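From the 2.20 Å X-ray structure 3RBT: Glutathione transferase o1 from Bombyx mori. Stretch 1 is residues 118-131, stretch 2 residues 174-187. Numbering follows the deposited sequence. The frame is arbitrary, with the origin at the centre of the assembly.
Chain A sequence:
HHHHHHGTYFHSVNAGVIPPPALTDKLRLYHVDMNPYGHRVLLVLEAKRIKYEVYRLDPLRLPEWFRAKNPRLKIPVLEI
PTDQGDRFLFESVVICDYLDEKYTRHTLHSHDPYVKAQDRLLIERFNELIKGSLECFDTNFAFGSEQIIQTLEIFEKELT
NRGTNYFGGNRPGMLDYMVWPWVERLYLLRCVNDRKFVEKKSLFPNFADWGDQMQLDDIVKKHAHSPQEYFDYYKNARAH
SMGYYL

Stretch 1 (118-131) QDRLLIERFNELIK
Stretch 2 (174-187) MLDYMVWPWVERLY

Parallel helices can pack largely through the fit of apolar side chains, as two segments of Bombyx mori glutathione transferase o1 illustrate. The helical stretch 118-131, part of a longer helix, and the helix through Met174 to Arg185 run 6° apart, axes 10.1 Å apart at closest approach. Each kinks where backbone N atoms lack a bond to the turn before: Glu128 and Leu129; Pro181, which has no NH to give, and Trp182. The CA atoms of Asp119 and Leu175 lie 6.0 Å apart, those of Ile130 and Trp182 6.8 Å. No direct hydrogen bond crosses the contact (614 Å² buried, both sides summed); at its start one water donates to Asp119 OD2 and accepts from Leu175 N, both at 2.9 Å.

The apolar contact residues are buried. Leu175 (chi1 t, chi2 p) is the first bump, its forked end entering the hollow between Leu122 and Ile123: CD2 lies 3.8 Å from Leu122 CD1, and CD1 3.6 Å from Ile123 CG1. Ile123 (m, t) extends CD1 to 3.8 Å from Met178 CG.

Phe126, chi1 t and chi2 77°, lays its ring against the second helix, CZ 3.3 Å from Val179 O. Flat rings offer faces that aliphatic groups can cover: Val179 CG2 sits 3.5 Å from the Phe126 ring centroid, while Trp182 CB and Val183 CG2 line the edge. Trp182 (chi1 m, chi2 -93°) likewise receives Ile130 (m, t), whose CG1 sits 3.5 Å from the centroid of the Trp182 five-membered ring. Beyond, Leu129 CD1 meets Leu186 CD1 at 4.1 Å, a looser closing contact.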

# COMPACT_ATOMS: atom_id res chain seq x y z
N GLN A 118 -10.99 3.85 4.73
CA GLN A 118 -11.80 2.66 4.42
C GLN A 118 -11.66 2.23 2.97
O GLN A 118 -11.52 1.04 2.67
CB GLN A 118 -13.28 2.86 4.77
CG GLN A 118 -13.57 2.97 6.26
CD GLN A 118 -12.89 1.88 7.08
OE1 GLN A 118 -13.18 0.69 6.93
NE2 GLN A 118 -11.98 2.28 7.96
N ASP A 119 -11.69 3.21 2.07
CA ASP A 119 -11.46 2.96 0.64
C ASP A 119 -10.09 2.33 0.38
O ASP A 119 -9.99 1.41 -0.43
CB ASP A 119 -11.62 4.25 -0.17
CG ASP A 119 -13.08 4.63 -0.38
OD1 ASP A 119 -13.96 3.87 0.06
OD2 ASP A 119 -13.35 5.69 -0.98
N ARG A 120 -9.05 2.82 1.06
CA ARG A 120 -7.70 2.26 0.94
C ARG A 120 -7.63 0.83 1.46
O ARG A 120 -6.95 -0.00 0.87
CB ARG A 120 -6.65 3.14 1.64
CG ARG A 120 -6.42 4.49 0.94
CD ARG A 120 -5.26 5.26 1.57
NE ARG A 120 -3.98 4.57 1.40
CZ ARG A 120 -2.83 4.97 1.95
NH1 ARG A 120 -2.80 6.04 2.73
NH2 ARG A 120 -1.72 4.29 1.72
N LEU A 121 -8.34 0.55 2.55
CA LEU A 121 -8.40 -0.80 3.12
C LEU A 121 -9.09 -1.79 2.19
O LEU A 121 -8.68 -2.96 2.10
CB LEU A 121 -9.09 -0.78 4.49
CG LEU A 121 -8.25 -0.13 5.60
CD1 LEU A 121 -9.00 -0.05 6.92
CD2 LEU A 121 -6.92 -0.85 5.77
N LEU A 122 -10.10 -1.30 1.47
CA LEU A 122 -10.85 -2.11 0.51
C LEU A 122 -10.03 -2.40 -0.75
O LEU A 122 -10.07 -3.51 -1.28
CB LEU A 122 -12.19 -1.44 0.18
CG LEU A 122 -13.18 -1.49 1.36
CD1 LEU A 122 -14.25 -0.41 1.26
CD2 LEU A 122 -13.81 -2.89 1.50
N ILE A 123 -9.27 -1.41 -1.21
CA ILE A 123 -8.32 -1.63 -2.30
C ILE A 123 -7.35 -2.76 -1.95
O ILE A 123 -7.13 -3.67 -2.77
CB ILE A 123 -7.57 -0.34 -2.73
CG1 ILE A 123 -8.56 0.68 -3.33
CG2 ILE A 123 -6.49 -0.68 -3.76
CD1 ILE A 123 -8.07 2.13 -3.32
N GLU A 124 -6.80 -2.72 -0.74
CA GLU A 124 -5.92 -3.79 -0.29
C GLU A 124 -6.65 -5.14 -0.24
O GLU A 124 -6.15 -6.13 -0.78
CB GLU A 124 -5.28 -3.43 1.05
CG GLU A 124 -4.34 -4.50 1.60
CD GLU A 124 -3.04 -4.65 0.82
OE1 GLU A 124 -2.37 -5.69 1.00
OE2 GLU A 124 -2.67 -3.73 0.04
N ARG A 125 -7.81 -5.17 0.41
CA ARG A 125 -8.68 -6.35 0.41
C ARG A 125 -8.96 -6.93 -0.98
O ARG A 125 -9.00 -8.16 -1.15
CB ARG A 125 -10.01 -6.03 1.10
CG ARG A 125 -10.00 -6.19 2.59
CD ARG A 125 -11.18 -5.47 3.21
NE ARG A 125 -10.99 -5.25 4.64
CZ ARG A 125 -11.46 -4.20 5.31
NH1 ARG A 125 -12.15 -3.26 4.68
NH2 ARG A 125 -11.23 -4.09 6.62
N PHE A 126 -9.16 -6.05 -1.97
CA PHE A 126 -9.42 -6.46 -3.36
C PHE A 126 -8.27 -7.28 -3.96
O PHE A 126 -8.49 -8.04 -4.92
CB PHE A 126 -9.72 -5.24 -4.24
CG PHE A 126 -10.40 -5.58 -5.57
CD1 PHE A 126 -11.75 -5.89 -5.63
CD2 PHE A 126 -9.68 -5.53 -6.77
CE1 PHE A 126 -12.38 -6.18 -6.86
CE2 PHE A 126 -10.29 -5.82 -8.00
CZ PHE A 126 -11.63 -6.14 -8.05
N ASN A 127 -7.07 -7.15 -3.41
CA ASN A 127 -5.92 -7.93 -3.90
C ASN A 127 -6.15 -9.45 -3.89
O ASN A 127 -5.52 -10.18 -4.66
CB ASN A 127 -4.63 -7.60 -3.14
CG ASN A 127 -4.05 -6.26 -3.54
OD1 ASN A 127 -4.29 -5.75 -4.64
ND2 ASN A 127 -3.26 -5.67 -2.64
N GLU A 128 -7.03 -9.91 -3.00
CA GLU A 128 -7.38 -11.33 -2.93
C GLU A 128 -8.18 -11.79 -4.16
O GLU A 128 -8.00 -12.91 -4.66
CB GLU A 128 -8.07 -11.68 -1.59
CG GLU A 128 -7.15 -11.48 -0.37
CD GLU A 128 -7.80 -11.81 0.97
OE1 GLU A 128 -9.03 -11.69 1.11
OE2 GLU A 128 -7.06 -12.19 1.91
N LEU A 129 -9.04 -10.90 -4.67
CA LEU A 129 -9.79 -11.16 -5.89
C LEU A 129 -8.83 -11.16 -7.08
O LEU A 129 -8.92 -12.03 -7.97
CB LEU A 129 -10.92 -10.13 -6.05
CG LEU A 129 -11.91 -10.03 -7.23
CD1 LEU A 129 -11.96 -11.25 -8.11
CD2 LEU A 129 -13.31 -9.73 -6.72
N ILE A 130 -7.88 -10.23 -7.08
CA ILE A 130 -6.85 -10.15 -8.11
C ILE A 130 -6.03 -11.45 -8.18
O ILE A 130 -5.85 -12.01 -9.28
CB ILE A 130 -5.94 -8.92 -7.92
CG1 ILE A 130 -6.74 -7.62 -8.10
CG2 ILE A 130 -4.77 -8.96 -8.88
CD1 ILE A 130 -5.99 -6.35 -7.71
N LYS A 131 -5.56 -11.94 -7.03
CA LYS A 131 -4.78 -13.19 -6.96
C LYS A 131 -5.54 -14.37 -7.57
O LYS A 131 -5.00 -15.09 -8.41
CB LYS A 131 -4.35 -13.52 -5.52
CG LYS A 131 -3.31 -12.58 -4.93
CD LYS A 131 -3.01 -12.92 -3.46
CE LYS A 131 -2.02 -11.94 -2.86
NZ LYS A 131 -1.50 -12.43 -1.55
N MET A 174 -12.75 7.03 -6.55
CA MET A 174 -11.50 6.28 -6.66
C MET A 174 -11.66 4.76 -6.49
O MET A 174 -11.10 3.99 -7.27
CB MET A 174 -10.46 6.81 -5.66
CG MET A 174 -9.09 6.15 -5.81
SD MET A 174 -8.34 6.52 -7.42
CE MET A 174 -7.52 8.08 -7.07
N LEU A 175 -12.38 4.33 -5.47
CA LEU A 175 -12.56 2.88 -5.24
C LEU A 175 -13.22 2.18 -6.45
O LEU A 175 -12.72 1.16 -6.93
CB LEU A 175 -13.33 2.61 -3.94
CG LEU A 175 -13.54 1.14 -3.54
CD1 LEU A 175 -12.19 0.39 -3.37
CD2 LEU A 175 -14.39 1.03 -2.28
N ASP A 176 -14.31 2.76 -6.97
CA ASP A 176 -14.95 2.23 -8.17
C ASP A 176 -13.98 1.96 -9.33
O ASP A 176 -13.98 0.86 -9.88
CB ASP A 176 -16.06 3.18 -8.63
CG ASP A 176 -17.12 3.36 -7.57
OD1 ASP A 176 -18.00 2.48 -7.43
OD2 ASP A 176 -17.04 4.38 -6.85
N TYR A 177 -13.17 2.94 -9.69
CA TYR A 177 -12.24 2.78 -10.81
C TYR A 177 -11.05 1.87 -10.49
O TYR A 177 -10.56 1.17 -11.38
CB TYR A 177 -11.75 4.14 -11.33
CG TYR A 177 -12.83 4.99 -11.99
CD1 TYR A 177 -13.14 6.26 -11.51
CD2 TYR A 177 -13.52 4.53 -13.10
CE1 TYR A 177 -14.11 7.04 -12.12
CE2 TYR A 177 -14.49 5.30 -13.72
CZ TYR A 177 -14.79 6.55 -13.22
OH TYR A 177 -15.76 7.32 -13.84
N MET A 178 -10.58 1.89 -9.24
CA MET A 178 -9.47 1.02 -8.81
C MET A 178 -9.82 -0.46 -8.96
O MET A 178 -8.98 -1.28 -9.30
CB MET A 178 -9.07 1.30 -7.35
CG MET A 178 -8.32 2.63 -7.10
SD MET A 178 -6.96 2.96 -8.24
CE MET A 178 -5.62 2.10 -7.46
N VAL A 179 -11.08 -0.77 -8.72
CA VAL A 179 -11.59 -2.12 -8.65
C VAL A 179 -12.08 -2.63 -10.02
O VAL A 179 -12.03 -3.83 -10.32
CB VAL A 179 -12.72 -2.14 -7.57
CG1 VAL A 179 -13.90 -2.94 -7.97
CG2 VAL A 179 -12.16 -2.55 -6.20
N TRP A 180 -12.52 -1.69 -10.87
CA TRP A 180 -13.19 -2.04 -12.12
C TRP A 180 -12.43 -2.97 -13.08
O TRP A 180 -13.03 -3.91 -13.60
CB TRP A 180 -13.68 -0.79 -12.87
CG TRP A 180 -14.51 -1.19 -14.06
CD1 TRP A 180 -14.19 -1.04 -15.37
CD2 TRP A 180 -15.77 -1.87 -14.04
NE1 TRP A 180 -15.18 -1.57 -16.17
CE2 TRP A 180 -16.16 -2.09 -15.37
CE3 TRP A 180 -16.61 -2.33 -13.00
CZ2 TRP A 180 -17.37 -2.72 -15.71
CZ3 TRP A 180 -17.79 -2.96 -13.33
CH2 TRP A 180 -18.16 -3.16 -14.67
N PRO A 181 -11.13 -2.70 -13.34
CA PRO A 181 -10.47 -3.52 -14.36
C PRO A 181 -10.65 -5.03 -14.17
O PRO A 181 -10.94 -5.73 -15.14
CB PRO A 181 -9.00 -3.10 -14.23
CG PRO A 181 -9.09 -1.68 -13.83
CD PRO A 181 -10.21 -1.67 -12.83
N TRP A 182 -10.52 -5.53 -12.94
CA TRP A 182 -10.70 -6.95 -12.67
C TRP A 182 -12.15 -7.38 -12.79
O TRP A 182 -12.43 -8.45 -13.32
CB TRP A 182 -10.08 -7.34 -11.32
CG TRP A 182 -8.59 -7.22 -11.39
CD1 TRP A 182 -7.69 -8.21 -11.71
CD2 TRP A 182 -7.82 -6.03 -11.19
NE1 TRP A 182 -6.41 -7.71 -11.70
CE2 TRP A 182 -6.46 -6.37 -11.39
CE3 TRP A 182 -8.14 -4.71 -10.85
CZ2 TRP A 182 -5.43 -5.44 -11.25
CZ3 TRP A 182 -7.11 -3.78 -10.72
CH2 TRP A 182 -5.77 -4.15 -10.92
N VAL A 183 -13.07 -6.53 -12.33
CA VAL A 183 -14.50 -6.82 -12.46
C VAL A 183 -14.93 -6.96 -13.93
O VAL A 183 -15.65 -7.89 -14.29
CB VAL A 183 -15.36 -5.79 -11.68
CG1 VAL A 183 -16.85 -6.04 -11.91
CG2 VAL A 183 -15.06 -5.87 -10.19
N GLU A 184 -14.47 -6.05 -14.79
CA GLU A 184 -14.79 -6.11 -16.21
C GLU A 184 -14.29 -7.41 -16.86
O GLU A 184 -14.97 -7.99 -17.72
CB GLU A 184 -14.18 -4.92 -16.93
CG GLU A 184 -14.78 -4.64 -18.29
CD GLU A 184 -14.11 -3.46 -18.94
OE1 GLU A 184 -13.07 -3.67 -19.61
OE2 GLU A 184 -14.61 -2.33 -18.76
N ARG A 185 -13.10 -7.85 -16.44
CA ARG A 185 -12.50 -9.10 -16.90
C ARG A 185 -13.29 -10.33 -16.48
O ARG A 185 -13.37 -11.30 -17.23
CB ARG A 185 -11.05 -9.21 -16.45
CG ARG A 185 -10.11 -8.36 -17.30
CD ARG A 185 -8.78 -8.08 -16.63
NE ARG A 185 -7.91 -7.34 -17.54
CZ ARG A 185 -8.03 -6.04 -17.81
NH1 ARG A 185 -8.98 -5.32 -17.23
NH2 ARG A 185 -7.20 -5.46 -18.68
N LEU A 186 -13.90 -10.29 -15.29
CA LEU A 186 -14.68 -11.42 -14.78
C LEU A 186 -15.81 -11.86 -15.70
O LEU A 186 -16.12 -13.05 -15.77
CB LEU A 186 -15.23 -11.15 -13.38
CG LEU A 186 -14.18 -10.99 -12.28
CD1 LEU A 186 -14.84 -10.70 -10.93
CD2 LEU A 186 -13.26 -12.20 -12.19
N TYR A 187 -16.42 -10.90 -16.40
CA TYR A 187 -17.50 -11.20 -17.35
C TYR A 187 -17.10 -12.23 -18.42
O TYR A 187 -17.96 -12.89 -19.00
CB TYR A 187 -18.03 -9.92 -18.02
CG TYR A 187 -18.74 -8.94 -17.08
CD1 TYR A 187 -20.04 -9.18 -16.63
CD2 TYR A 187 -18.11 -7.77 -16.68
CE1 TYR A 187 -20.69 -8.27 -15.79
CE2 TYR A 187 -18.75 -6.86 -15.84
CZ TYR A 187 -20.03 -7.12 -15.39
OH TYR A 187 -20.64 -6.21 -14.56
O HOH W 1 -14.14 5.92 -3.73